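Local coordinates for Medium/long-chain acyl-CoA thioesterase YigI (Shewanella oneidensis, PDB 3E8P), which probably hydrolyses medium- and long-chain fatty acyl-CoA thioesters to free fatty acids and coenzyme A, at residues Q16-L20 / A87-R93; Y44-V49 / L83-A87; V49-M55 / G123-T129; T107-M113 / T158-G164. All coordinates share one frame; numbering follows the deposited sequence.

Contact 1. Residues Q16-L20 / A87-R93; sequences QAEVL and AGLVASR
Val19 and Val90 meet tip to tip, CG2 of Val19 lying 4.2 Å from CG2 of Val90, at the centre of a small apolar seam between two helices. One is the long helix 70-90, the central helix that the curved sheet of the hot-dog fold wraps around; the other is the N-terminal helix 14-29, which packs against its C-terminal end. Leu20 widens the seam on one side: its CD2 branch comes 4.5 Å from CB of Ala87 and a similar distance from CG2 of Val90. Leu101 of helix 98-107 touches both valines, adding a third helix to the cluster.

Toward the polar edge, Gln16 and Val90 slide past each other in opposite directions. The CB of Gln16 lies 3.6 Å from CG1 of Val90, so the aliphatic stem covers that methyl before the amide passes it. With CG anti to the carbonyl carbon (chi1 -59°) and an extended chain beyond, the amide of Gln16 arrives beside the C-terminal part of helix 70-90, where NE2 donates to O of Val90 at 2.7 Å. The bond is bent, with an angle of 136° at the hydrogen. OE1 of the same amide is bound by the backbone N of Asn13. An alanine at Gln16 would remove both the stem and the amide, probably leaving O of Val90 without this donor and its CG1 methyl less well covered. Within segment 87-93, O of Leu89 accepts both N and OG of Ser92, the hydroxyl at 2.6 Å.

Contact 2. Residues Y44-V49 / L83-A87; sequences YDIDGV and LTAFA
The carbonyl oxygen of Leu83 is gripped by two donors: OH of Tyr44 gives its proton to it at 2.8 Å, and the backbone N of Ala87 reaches it at 3.0 Å in the ordinary helical way. The phenol therefore joins a carbonyl already engaged within the helix, coming from 15° out of the carbonyl plane, while that oxygen lies at the edge of the Tyr44 ring. A chi1 of -171°, which sets CG of Tyr44 opposite the backbone N, carries the ring to Leu83. Its CE1 rests 3.7 Å from CB of Leu83 and 4.1 Å from CB of Ala87, and CD2 of Leu83 approaches CZ. The hydroxyl also meets the edge of the Phe86 ring, 3.7 Å from CD2 of Phe86.

Tyr44 closes strand 40-44, and the short turn after it leads into strand 49-54, so the contact sets the connection of a beta hairpin on the central helix 70-90 of the hot-dog fold. An Asx turn shapes the connection: OD1 of Asp45 accepts the backbone N of Asp47 at 2.9 Å through its anti lone pair, and weakly that of Gly48. Leu20 of helix 14-29 packs on both Tyr44 and Ile46.

Where the second strand begins, Val49 crosses Leu83 and Thr84 at about a right angle. CG2 of Val49 touches CD1 of Leu83 at 4.0 Å, while CG1 of Val49 lies 3.5 Å from OG1 of Thr84, a hydroxyl whose hydrogen bond goes to O of Val80 one turn back.

Contact 3. Residues V49-M55 / G123-T129; sequences VEVAINM and GQIFTGT
Phe126 touches Ile53 with its CB and Met55 with its ring edge. Met55, a selenomethionine, lies alongside the phenylalanine and points the same way, and its chain bends at chi2 and chi3 so that CE curls in to 3.6 Å from CE2 of Phe126, in the plane of the ring. Ile53 instead crosses Phe126 obliquely: its CG2 branch meets CB of Phe126 at 3.8 Å, while the CG1 arm, anti to the backbone N (chi1 177°), leads away from the partner strand; the side chain also packs on Val72 of helix 70-90. Val51, on the same face, packs on Val80 of that helix, and across from it Gly128 adds no side chain.

Asn54, Ile125, Ala52 and Thr127 occupy the other face. Asn54 and Ile125 run side by side in one direction, OD1 of the asparagine coming 3.3 Å from CG1 of the isoleucine. Glu50 runs at a slant to Thr127, its extended stem passing the CG2 methyl, and its OE1 forms a salt bridge with Arg43 on the adjoining strand. A water 2.8 Å from OG1 of Thr127 also reaches OE1 of Glu50, weakly.

Between the two faces the backbones are hydrogen-bonded. N of Val51 bonds to O of Gly128, and N of Gly128 to O of Val51 at 2.6 Å; Ile53 and Phe126 form the next such pair, and N of Met55 closes on O of Gln124 at 2.8 Å. The strands run antiparallel, 161° apart, as neighbours in the curved hot-dog sheet, whose face bearing Val51 and Ile53 lies against the central helix.

Contact 4. Residues T107-M113 / T158-G164; sequences TLGTIDM and TGTYMVG
Ile111 and Asp112 both face Thr160 and bond to it through their backbones: N of Ile111 donates to O of Thr160 at 2.8 Å, and N of Thr160 donates to O of Asp112 at 3.0 Å. Two residues opposite one make a classic beta bulge. N of Met162 reaches O of Gly109 at 2.9 Å, answered by a weak bond from N of Gly109 to O of Met162.

The carboxylate of Asp112 sits across Thr160, yet its polar bonds leave the chain: OD2 is hydrogen-bonded to OG1 of Thr160 of the third subunit, and OD1 makes a salt bridge with Arg114 of the fourth. An alanine replacing Asp112 would probably cost Arg114 of the fourth subunit that salt bridge and OG1 of Thr160 of the third subunit this hydrogen-bond partner.

Tyr161 and Thr110 lie side by side, OG1 of Thr110 3.2 Å from CE1 of Tyr161, and both hydroxyls bond to OD2 of Asp78. On the face of Thr160 and Met162, CD1 of Ile111 touches CG2 of Thr160 at 3.8 Å and CE of Met162, a selenomethionine, at 4.1 Å. CD1 of Leu108 meets CG1 of Val163 near the C-terminus. Strand 109-117 is the last of the six-stranded hot-dog sheet within the chain, and the second subunit continues it through Asp112 and Met113; strand 139-148 flanks 153-162, and helix 70-90 covers the face carrying Tyr161.

Helix 70-90 ties the set together. Contacts 1 and 2 share Ala87 and lie on successive turns, their centres 8 Å apart; CD1 of Leu20 packs 3.7 Å from CG2 of Ile46 between them. Contact 2 passes Val49 on to contact 3, about 16 Å away between centres. From the same helix Ala85 reaches contact 4, its CB 3.9 Å from CB of Tyr161. Contacts 3 and 4 lie in one sheet but on opposite sides of the chain's centre, about 21 Å apart between centres. Contact 4 alone of the four touches other subunits; in hot-dog thioesterases active sites commonly lie at the dimer interface, but nothing here places a substrate at any of the four contacts.

Contact 1. Residues Q16-L20 / A87-R93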
loop_
_atom_site.group_PDB
_atom_site.type_symbol
_atom_site.label_atom_id
_atom_site.label_comp_id
_atom_site.label_asym_id
_atom_site.label_seq_id
_atom_site.Cartn_x
_atom_site.Cartn_y
_atom_site.Cartn_z
ATOM N N GLN A 16 4.446 -32.894 1.386
ATOM C CA GLN A 16 4.470 -31.556 0.814
ATOM C C GLN A 16 3.996 -31.549 -0.639
ATOM O O GLN A 16 3.108 -30.781 -1.006
ATOM C CB GLN A 16 5.887 -30.982 0.896
ATOM C CG GLN A 16 6.431 -30.881 2.306
ATOM C CD GLN A 16 7.849 -30.362 2.340
ATOM O OE1 GLN A 16 8.710 -30.852 1.615
ATOM N NE2 GLN A 16 8.104 -29.373 3.188
ATOM N N ALA A 17 4.592 -32.414 -1.454
ATOM C CA ALA A 17 4.253 -32.506 -2.869
ATOM C C ALA A 17 2.824 -32.971 -3.084
ATOM O O ALA A 17 2.208 -32.652 -4.099
ATOM C CB ALA A 17 5.217 -33.453 -3.574
ATOM N N GLU A 18 2.296 -33.726 -2.130
ATOM C CA GLU A 18 0.937 -34.228 -2.251
ATOM C C GLU A 18 -0.080 -33.110 -2.029
ATOM O O GLU A 18 -1.008 -32.948 -2.822
ATOM C CB GLU A 18 0.700 -35.368 -1.253
ATOM C CG GLU A 18 0.129 -36.636 -1.882
ATOM C CD GLU A 18 -1.239 -36.421 -2.513
ATOM O OE1 GLU A 18 -2.204 -36.137 -1.767
ATOM O OE2 GLU A 18 -1.351 -36.538 -3.755
ATOM N N VAL A 19 0.097 -32.335 -0.959
ATOM C CA VAL A 19 -0.827 -31.243 -0.664
ATOM C C VAL A 19 -0.757 -30.178 -1.751
ATOM O O VAL A 19 -1.772 -29.587 -2.113
ATOM C CB VAL A 19 -0.539 -30.591 0.715
ATOM C CG1 VAL A 19 -0.613 -31.643 1.809
ATOM C CG2 VAL A 19 0.817 -29.912 0.713
ATOM N N LEU A 20 0.443 -29.950 -2.277
ATOM C CA LEU A 20 0.638 -28.965 -3.333
ATOM C C LEU A 20 -0.121 -29.371 -4.584
ATOM O O LEU A 20 -0.820 -28.555 -5.182
ATOM C CB LEU A 20 2.126 -28.813 -3.659
ATOM C CG LEU A 20 3.008 -28.171 -2.586
ATOM C CD1 LEU A 20 4.467 -28.421 -2.918
ATOM C CD2 LEU A 20 2.716 -26.680 -2.490
ATOM N N ALA A 87 2.978 -22.046 -0.355
ATOM C CA ALA A 87 4.115 -22.901 -0.680
ATOM C C ALA A 87 5.253 -22.625 0.307
ATOM O O ALA A 87 5.936 -23.544 0.747
ATOM C CB ALA A 87 4.573 -22.639 -2.104
ATOM N N GLY A 88 5.447 -21.354 0.651
ATOM C CA GLY A 88 6.488 -20.989 1.597
ATOM C C GLY A 88 6.207 -21.558 2.981
ATOM O O GLY A 88 7.129 -21.807 3.769
ATOM N N LEU A 89 4.928 -21.761 3.280
ATOM C CA LEU A 89 4.526 -22.316 4.565
ATOM C C LEU A 89 4.792 -23.817 4.536
ATOM O O LEU A 89 5.366 -24.370 5.472
ATOM C CB LEU A 89 3.037 -22.055 4.823
ATOM C CG LEU A 89 2.433 -22.846 5.993
ATOM C CD1 LEU A 89 3.128 -22.462 7.289
ATOM C CD2 LEU A 89 0.945 -22.579 6.083
ATOM N N VAL A 90 4.386 -24.464 3.447
ATOM C CA VAL A 90 4.583 -25.899 3.279
ATOM C C VAL A 90 6.061 -26.306 3.346
ATOM O O VAL A 90 6.402 -27.357 3.888
ATOM C CB VAL A 90 4.015 -26.385 1.927
ATOM C CG1 VAL A 90 4.420 -27.826 1.682
ATOM C CG2 VAL A 90 2.505 -26.265 1.920
ATOM N N ALA A 91 6.935 -25.473 2.797
ATOM C CA ALA A 91 8.358 -25.775 2.783
ATOM C C ALA A 91 9.091 -25.396 4.065
ATOM O O ALA A 91 10.267 -25.710 4.214
ATOM C CB ALA A 91 9.020 -25.087 1.587
ATOM N N SER A 92 8.406 -24.734 4.991
ATOM C CA SER A 92 9.049 -24.314 6.231
ATOM C C SER A 92 9.172 -25.394 7.306
ATOM O O SER A 92 9.876 -25.201 8.299
ATOM C CB SER A 92 8.315 -23.105 6.822
ATOM O OG SER A 92 7.007 -23.450 7.239
ATOM N N ARG A 93 8.498 -26.524 7.119
ATOM C CA ARG A 93 8.547 -27.591 8.116
ATOM C C ARG A 93 8.509 -28.999 7.527
ATOM O O ARG A 93 8.125 -29.191 6.373
ATOM C CB ARG A 93 7.387 -27.430 9.106
ATOM C CG ARG A 93 7.536 -26.265 10.070
ATOM C CD ARG A 93 6.227 -25.956 10.774
ATOM N NE ARG A 93 5.654 -27.133 11.418
ATOM C CZ ARG A 93 6.212 -27.774 12.438
ATOM N NH1 ARG A 93 7.367 -27.350 12.939
ATOM N NH2 ARG A 93 5.618 -28.844 12.952
#

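Contact 2. Residues Y44-V49 / L83-A87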
loop_
_atom_site.group_PDB
_atom_site.type_symbol
_atom_site.label_atom_id
_atom_site.label_comp_id
_atom_site.label_asym_id
_atom_site.label_seq_id
_atom_site.Cartn_x
_atom_site.Cartn_y
_atom_site.Cartn_z
ATOM N N TYR A 44 3.147 -25.653 -10.033
ATOM C CA TYR A 44 3.091 -25.337 -8.611
ATOM C C TYR A 44 3.868 -26.360 -7.786
ATOM O O TYR A 44 3.438 -27.501 -7.623
ATOM C CB TYR A 44 1.628 -25.278 -8.152
ATOM C CG TYR A 44 1.425 -24.750 -6.748
ATOM C CD1 TYR A 44 2.031 -23.573 -6.331
ATOM C CD2 TYR A 44 0.589 -25.406 -5.850
ATOM C CE1 TYR A 44 1.810 -23.058 -5.059
ATOM C CE2 TYR A 44 0.362 -24.896 -4.577
ATOM C CZ TYR A 44 0.976 -23.718 -4.187
ATOM O OH TYR A 44 0.748 -23.189 -2.928
ATOM N N ASP A 45 5.014 -25.935 -7.265
ATOM C CA ASP A 45 5.882 -26.786 -6.460
ATOM C C ASP A 45 6.426 -25.995 -5.273
ATOM O O ASP A 45 6.035 -24.849 -5.063
ATOM C CB ASP A 45 7.037 -27.291 -7.320
ATOM C CG ASP A 45 7.687 -26.180 -8.122
ATOM O OD1 ASP A 45 8.145 -25.197 -7.505
ATOM O OD2 ASP A 45 7.734 -26.286 -9.368
ATOM N N ILE A 46 7.336 -26.596 -4.510
ATOM C CA ILE A 46 7.904 -25.928 -3.339
ATOM C C ILE A 46 8.701 -24.674 -3.646
ATOM O O ILE A 46 8.987 -23.890 -2.743
ATOM C CB ILE A 46 8.818 -26.861 -2.528
ATOM C CG1 ILE A 46 9.841 -27.516 -3.454
ATOM C CG2 ILE A 46 7.990 -27.888 -1.778
ATOM C CD1 ILE A 46 10.946 -28.215 -2.711
ATOM N N ASP A 47 9.081 -24.487 -4.905
ATOM C CA ASP A 47 9.834 -23.295 -5.294
ATOM C C ASP A 47 8.891 -22.100 -5.292
ATOM O O ASP A 47 9.197 -21.049 -4.732
ATOM C CB ASP A 47 10.422 -23.457 -6.696
ATOM C CG ASP A 47 11.467 -24.550 -6.770
ATOM O OD1 ASP A 47 11.851 -24.922 -7.902
ATOM O OD2 ASP A 47 11.909 -25.029 -5.703
ATOM N N GLY A 48 7.738 -22.278 -5.928
ATOM C CA GLY A 48 6.755 -21.217 -6.006
ATOM C C GLY A 48 5.607 -21.579 -6.925
ATOM O O GLY A 48 5.214 -22.739 -7.013
ATOM N N VAL A 49 5.074 -20.593 -7.630
ATOM C CA VAL A 49 3.956 -20.846 -8.518
ATOM C C VAL A 49 4.036 -20.046 -9.805
ATOM O O VAL A 49 4.612 -18.966 -9.849
ATOM C CB VAL A 49 2.623 -20.485 -7.840
ATOM C CG1 VAL A 49 2.598 -18.989 -7.522
ATOM C CG2 VAL A 49 1.449 -20.851 -8.750
ATOM N N LEU A 83 -0.851 -18.447 -3.321
ATOM C CA LEU A 83 -0.203 -19.729 -3.565
ATOM C C LEU A 83 1.285 -19.680 -3.197
ATOM O O LEU A 83 1.845 -20.670 -2.711
ATOM C CB LEU A 83 -0.392 -20.137 -5.032
ATOM C CG LEU A 83 -1.843 -20.508 -5.383
ATOM C CD1 LEU A 83 -2.048 -20.600 -6.895
ATOM C CD2 LEU A 83 -2.173 -21.831 -4.713
ATOM N N THR A 84 1.912 -18.525 -3.414
ATOM C CA THR A 84 3.324 -18.336 -3.088
ATOM C C THR A 84 3.463 -18.405 -1.568
ATOM O O THR A 84 4.376 -19.032 -1.035
ATOM C CB THR A 84 3.842 -16.940 -3.557
ATOM O OG1 THR A 84 3.731 -16.830 -4.989
ATOM C CG2 THR A 84 5.309 -16.724 -3.109
ATOM N N ALA A 85 2.539 -17.750 -0.879
ATOM C CA ALA A 85 2.549 -17.729 0.570
ATOM C C ALA A 85 2.372 -19.137 1.128
ATOM O O ALA A 85 3.097 -19.538 2.032
ATOM C CB ALA A 85 1.448 -16.807 1.084
ATOM N N PHE A 86 1.417 -19.885 0.585
ATOM C CA PHE A 86 1.145 -21.246 1.052
ATOM C C PHE A 86 2.314 -22.202 0.784
ATOM O O PHE A 86 2.609 -23.067 1.598
ATOM C CB PHE A 86 -0.138 -21.794 0.398
ATOM C CG PHE A 86 -0.655 -23.059 1.037
ATOM C CD1 PHE A 86 -1.173 -23.042 2.331
ATOM C CD2 PHE A 86 -0.608 -24.270 0.354
ATOM C CE1 PHE A 86 -1.636 -24.214 2.940
ATOM C CE2 PHE A 86 -1.068 -25.450 0.952
ATOM C CZ PHE A 86 -1.582 -25.419 2.248
ATOM N N ALA A 87 2.978 -22.046 -0.355
ATOM C CA ALA A 87 4.115 -22.901 -0.680
ATOM C C ALA A 87 5.253 -22.625 0.307
ATOM O O ALA A 87 5.936 -23.544 0.747
ATOM C CB ALA A 87 4.573 -22.639 -2.104
#

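Contact 3. Residues V49-M55 / G123-T129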
loop_
_atom_site.group_PDB
_atom_site.type_symbol
_atom_site.label_atom_id
_atom_site.label_comp_id
_atom_site.label_asym_id
_atom_site.label_seq_id
_atom_site.Cartn_x
_atom_site.Cartn_y
_atom_site.Cartn_z
ATOM N N VAL A 49 5.074 -20.593 -7.630
ATOM C CA VAL A 49 3.956 -20.846 -8.518
ATOM C C VAL A 49 4.036 -20.046 -9.805
ATOM O O VAL A 49 4.612 -18.966 -9.849
ATOM C CB VAL A 49 2.623 -20.485 -7.840
ATOM C CG1 VAL A 49 2.598 -18.989 -7.522
ATOM C CG2 VAL A 49 1.449 -20.851 -8.750
ATOM N N GLU A 50 3.452 -20.595 -10.860
ATOM C CA GLU A 50 3.400 -19.913 -12.132
ATOM C C GLU A 50 1.938 -19.945 -12.518
ATOM O O GLU A 50 1.330 -21.019 -12.613
ATOM C CB GLU A 50 4.247 -20.629 -13.180
ATOM C CG GLU A 50 4.036 -20.115 -14.599
ATOM C CD GLU A 50 5.211 -20.427 -15.515
ATOM O OE1 GLU A 50 5.078 -20.260 -16.750
ATOM O OE2 GLU A 50 6.275 -20.830 -14.991
ATOM N N VAL A 51 1.371 -18.759 -12.703
ATOM C CA VAL A 51 -0.020 -18.623 -13.080
ATOM C C VAL A 51 -0.071 -17.994 -14.460
ATOM O O VAL A 51 0.685 -17.065 -14.756
ATOM C CB VAL A 51 -0.791 -17.731 -12.076
ATOM C CG1 VAL A 51 -2.201 -17.482 -12.559
ATOM C CG2 VAL A 51 -0.831 -18.409 -10.716
ATOM N N ALA A 52 -0.952 -18.515 -15.304
ATOM C CA ALA A 52 -1.104 -17.999 -16.654
ATOM C C ALA A 52 -2.577 -17.836 -16.980
ATOM O O ALA A 52 -3.435 -18.533 -16.431
ATOM C CB ALA A 52 -0.452 -18.938 -17.654
ATOM N N ILE A 53 -2.857 -16.898 -17.873
ATOM C CA ILE A 53 -4.210 -16.611 -18.298
ATOM C C ILE A 53 -4.124 -16.046 -19.713
ATOM O O ILE A 53 -3.427 -15.064 -19.964
ATOM C CB ILE A 53 -4.878 -15.580 -17.345
ATOM C CG1 ILE A 53 -6.281 -15.225 -17.842
ATOM C CG2 ILE A 53 -4.005 -14.318 -17.236
ATOM C CD1 ILE A 53 -7.067 -14.347 -16.872
ATOM N N ASN A 54 -4.816 -16.681 -20.649
ATOM C CA ASN A 54 -4.789 -16.206 -22.021
ATOM C C ASN A 54 -5.731 -15.044 -22.167
ATOM O O ASN A 54 -6.734 -14.953 -21.461
ATOM C CB ASN A 54 -5.204 -17.306 -22.996
ATOM C CG ASN A 54 -4.371 -18.546 -22.845
ATOM O OD1 ASN A 54 -3.146 -18.494 -22.912
ATOM N ND2 ASN A 54 -5.028 -19.672 -22.634
HETATM N N MSE A 55 -5.398 -14.154 -23.090
HETATM C CA MSE A 55 -6.214 -12.989 -23.370
HETATM C C MSE A 55 -7.426 -13.445 -24.161
HETATM O O MSE A 55 -7.303 -14.254 -25.079
HETATM C CB MSE A 55 -5.425 -11.987 -24.208
HETATM C CG MSE A 55 -6.243 -10.822 -24.720
HETATM SE SE MSE A 55 -6.784 -9.671 -23.285
HETATM C CE MSE A 55 -5.354 -8.361 -23.393
ATOM N N GLY A 123 -0.974 -7.857 -24.667
ATOM C CA GLY A 123 -0.364 -9.172 -24.743
ATOM C C GLY A 123 -1.345 -10.272 -25.114
ATOM O O GLY A 123 -2.562 -10.079 -25.076
ATOM N N GLN A 124 -0.816 -11.435 -25.471
ATOM C CA GLN A 124 -1.649 -12.565 -25.858
ATOM C C GLN A 124 -1.854 -13.500 -24.681
ATOM O O GLN A 124 -2.960 -14.010 -24.462
ATOM C CB GLN A 124 -0.993 -13.324 -27.012
ATOM C CG GLN A 124 -0.744 -12.469 -28.243
ATOM C CD GLN A 124 0.061 -13.200 -29.301
ATOM O OE1 GLN A 124 -0.368 -14.236 -29.825
ATOM N NE2 GLN A 124 1.239 -12.669 -29.620
ATOM N N ILE A 125 -0.778 -13.720 -23.933
ATOM C CA ILE A 125 -0.797 -14.588 -22.762
ATOM C C ILE A 125 -0.093 -13.886 -21.610
ATOM O O ILE A 125 1.047 -13.445 -21.750
ATOM C CB ILE A 125 -0.056 -15.927 -23.024
ATOM C CG1 ILE A 125 -0.746 -16.686 -24.162
ATOM C CG2 ILE A 125 -0.023 -16.777 -21.743
ATOM C CD1 ILE A 125 -0.080 -18.000 -24.514
ATOM N N PHE A 126 -0.773 -13.784 -20.474
ATOM C CA PHE A 126 -0.195 -13.143 -19.307
ATOM C C PHE A 126 0.237 -14.192 -18.288
ATOM O O PHE A 126 -0.507 -15.131 -17.989
ATOM C CB PHE A 126 -1.209 -12.165 -18.715
ATOM C CG PHE A 126 -1.516 -11.004 -19.625
ATOM C CD1 PHE A 126 -0.629 -9.938 -19.737
ATOM C CD2 PHE A 126 -2.657 -11.005 -20.414
ATOM C CE1 PHE A 126 -0.871 -8.893 -20.622
ATOM C CE2 PHE A 126 -2.909 -9.963 -21.303
ATOM C CZ PHE A 126 -2.013 -8.905 -21.409
ATOM N N THR A 127 1.451 -14.018 -17.765
ATOM C CA THR A 127 2.025 -14.945 -16.801
ATOM C C THR A 127 2.430 -14.250 -15.504
ATOM O O THR A 127 2.996 -13.162 -15.527
ATOM C CB THR A 127 3.265 -15.634 -17.408
ATOM O OG1 THR A 127 2.898 -16.250 -18.649
ATOM C CG2 THR A 127 3.819 -16.692 -16.455
ATOM N N GLY A 128 2.151 -14.897 -14.376
ATOM C CA GLY A 128 2.488 -14.325 -13.089
ATOM C C GLY A 128 3.301 -15.232 -12.178
ATOM O O GLY A 128 3.065 -16.440 -12.092
ATOM N N THR A 129 4.276 -14.638 -11.501
ATOM C CA THR A 129 5.127 -15.364 -10.565
ATOM C C THR A 129 5.281 -14.501 -9.325
ATOM O O THR A 129 4.940 -13.315 -9.334
ATOM C CB THR A 129 6.544 -15.630 -11.142
ATOM O OG1 THR A 129 7.246 -14.388 -11.269
ATOM C CG2 THR A 129 6.455 -16.315 -12.521
HETATM O O HOH W 1 2.957 -18.996 -19.155
#

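Contact 4. Residues T107-M113 / T158-G164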
loop_
_atom_site.group_PDB
_atom_site.type_symbol
_atom_site.label_atom_id
_atom_site.label_comp_id
_atom_site.label_asym_id
_atom_site.label_seq_id
_atom_site.Cartn_x
_atom_site.Cartn_y
_atom_site.Cartn_z
ATOM N N THR A 107 -7.325 -21.546 6.377
ATOM C CA THR A 107 -7.055 -20.225 6.919
ATOM C C THR A 107 -6.422 -19.263 5.901
ATOM O O THR A 107 -6.461 -18.050 6.088
ATOM C CB THR A 107 -6.136 -20.326 8.155
ATOM O OG1 THR A 107 -6.707 -21.242 9.100
ATOM C CG2 THR A 107 -5.988 -18.963 8.820
ATOM N N LEU A 108 -5.846 -19.801 4.828
ATOM C CA LEU A 108 -5.212 -18.968 3.808
ATOM C C LEU A 108 -6.136 -17.852 3.321
ATOM O O LEU A 108 -7.276 -18.108 2.939
ATOM C CB LEU A 108 -4.786 -19.811 2.604
ATOM C CG LEU A 108 -3.988 -19.034 1.552
ATOM C CD1 LEU A 108 -2.630 -18.650 2.139
ATOM C CD2 LEU A 108 -3.809 -19.875 0.300
ATOM N N GLY A 109 -5.627 -16.623 3.329
ATOM C CA GLY A 109 -6.411 -15.483 2.878
ATOM C C GLY A 109 -5.562 -14.234 2.734
ATOM O O GLY A 109 -4.476 -14.148 3.301
ATOM N N THR A 110 -6.052 -13.266 1.970
ATOM C CA THR A 110 -5.330 -12.013 1.758
ATOM C C THR A 110 -5.754 -10.986 2.808
ATOM O O THR A 110 -6.941 -10.796 3.020
ATOM C CB THR A 110 -5.661 -11.419 0.384
ATOM O OG1 THR A 110 -5.601 -12.447 -0.608
ATOM C CG2 THR A 110 -4.672 -10.312 0.029
ATOM N N ILE A 111 -4.795 -10.342 3.467
ATOM C CA ILE A 111 -5.103 -9.311 4.461
ATOM C C ILE A 111 -5.110 -7.981 3.701
ATOM O O ILE A 111 -6.095 -7.243 3.720
ATOM C CB ILE A 111 -4.034 -9.267 5.574
ATOM C CG1 ILE A 111 -3.987 -10.620 6.290
ATOM C CG2 ILE A 111 -4.342 -8.134 6.565
ATOM C CD1 ILE A 111 -2.749 -10.822 7.149
ATOM N N ASP A 112 -4.006 -7.680 3.028
ATOM C CA ASP A 112 -3.923 -6.475 2.226
ATOM C C ASP A 112 -3.058 -6.734 1.002
ATOM O O ASP A 112 -2.304 -7.706 0.944
ATOM C CB ASP A 112 -3.374 -5.288 3.037
ATOM C CG ASP A 112 -1.903 -5.426 3.373
ATOM O OD1 ASP A 112 -1.069 -5.402 2.442
ATOM O OD2 ASP A 112 -1.576 -5.554 4.574
HETATM N N MSE A 113 -3.199 -5.864 0.015
HETATM C CA MSE A 113 -2.439 -5.968 -1.216
HETATM C C MSE A 113 -2.293 -4.625 -1.893
HETATM O O MSE A 113 -3.218 -3.805 -1.898
HETATM C CB MSE A 113 -3.110 -6.930 -2.203
HETATM C CG MSE A 113 -2.443 -6.922 -3.579
HETATM SE SE MSE A 113 -3.220 -8.120 -4.908
HETATM C CE MSE A 113 -4.993 -7.339 -4.974
ATOM N N THR A 158 2.408 -6.656 -4.119
ATOM C CA THR A 158 2.970 -7.003 -2.820
ATOM C C THR A 158 1.749 -7.376 -1.985
ATOM O O THR A 158 0.808 -6.587 -1.871
ATOM C CB THR A 158 3.711 -5.814 -2.158
ATOM O OG1 THR A 158 4.767 -5.376 -3.014
ATOM C CG2 THR A 158 4.315 -6.220 -0.812
ATOM N N GLY A 159 1.746 -8.584 -1.429
ATOM C CA GLY A 159 0.620 -9.005 -0.612
ATOM C C GLY A 159 0.975 -9.533 0.768
ATOM O O GLY A 159 2.025 -10.145 0.969
ATOM N N THR A 160 0.094 -9.275 1.728
ATOM C CA THR A 160 0.272 -9.744 3.089
ATOM C C THR A 160 -0.795 -10.816 3.254
ATOM O O THR A 160 -1.988 -10.552 3.090
ATOM C CB THR A 160 0.062 -8.610 4.094
ATOM O OG1 THR A 160 1.029 -7.575 3.851
ATOM C CG2 THR A 160 0.240 -9.116 5.496
ATOM N N TYR A 161 -0.362 -12.034 3.558
ATOM C CA TYR A 161 -1.284 -13.149 3.688
ATOM C C TYR A 161 -1.315 -13.810 5.052
ATOM O O TYR A 161 -0.317 -13.844 5.777
ATOM C CB TYR A 161 -0.954 -14.195 2.627
ATOM C CG TYR A 161 -1.103 -13.676 1.219
ATOM C CD1 TYR A 161 -2.308 -13.801 0.538
ATOM C CD2 TYR A 161 -0.051 -13.014 0.583
ATOM C CE1 TYR A 161 -2.465 -13.278 -0.744
ATOM C CE2 TYR A 161 -0.196 -12.487 -0.687
ATOM C CZ TYR A 161 -1.406 -12.618 -1.347
ATOM O OH TYR A 161 -1.570 -12.065 -2.597
HETATM N N MSE A 162 -2.487 -14.327 5.390
HETATM C CA MSE A 162 -2.704 -15.036 6.643
HETATM C C MSE A 162 -2.438 -16.506 6.304
HETATM O O MSE A 162 -3.061 -17.055 5.395
HETATM C CB MSE A 162 -4.159 -14.860 7.102
HETATM C CG MSE A 162 -4.453 -15.379 8.493
HETATM SE SE MSE A 162 -3.599 -14.306 9.860
HETATM C CE MSE A 162 -4.897 -12.874 9.944
ATOM N N VAL A 163 -1.513 -17.137 7.020
ATOM C CA VAL A 163 -1.194 -18.543 6.762
ATOM C C VAL A 163 -1.367 -19.426 7.991
ATOM O O VAL A 163 -1.064 -20.623 7.967
ATOM C CB VAL A 163 0.249 -18.692 6.235
ATOM C CG1 VAL A 163 0.359 -18.064 4.847
ATOM C CG2 VAL A 163 1.218 -18.019 7.196
ATOM N N GLY A 164 -1.864 -18.823 9.063
ATOM C CA GLY A 164 -2.083 -19.543 10.303
ATOM C C GLY A 164 -2.958 -18.738 11.249
ATOM O O GLY A 164 -3.458 -17.670 10.824
ATOM O OXT GLY A 164 -3.145 -19.169 12.410
#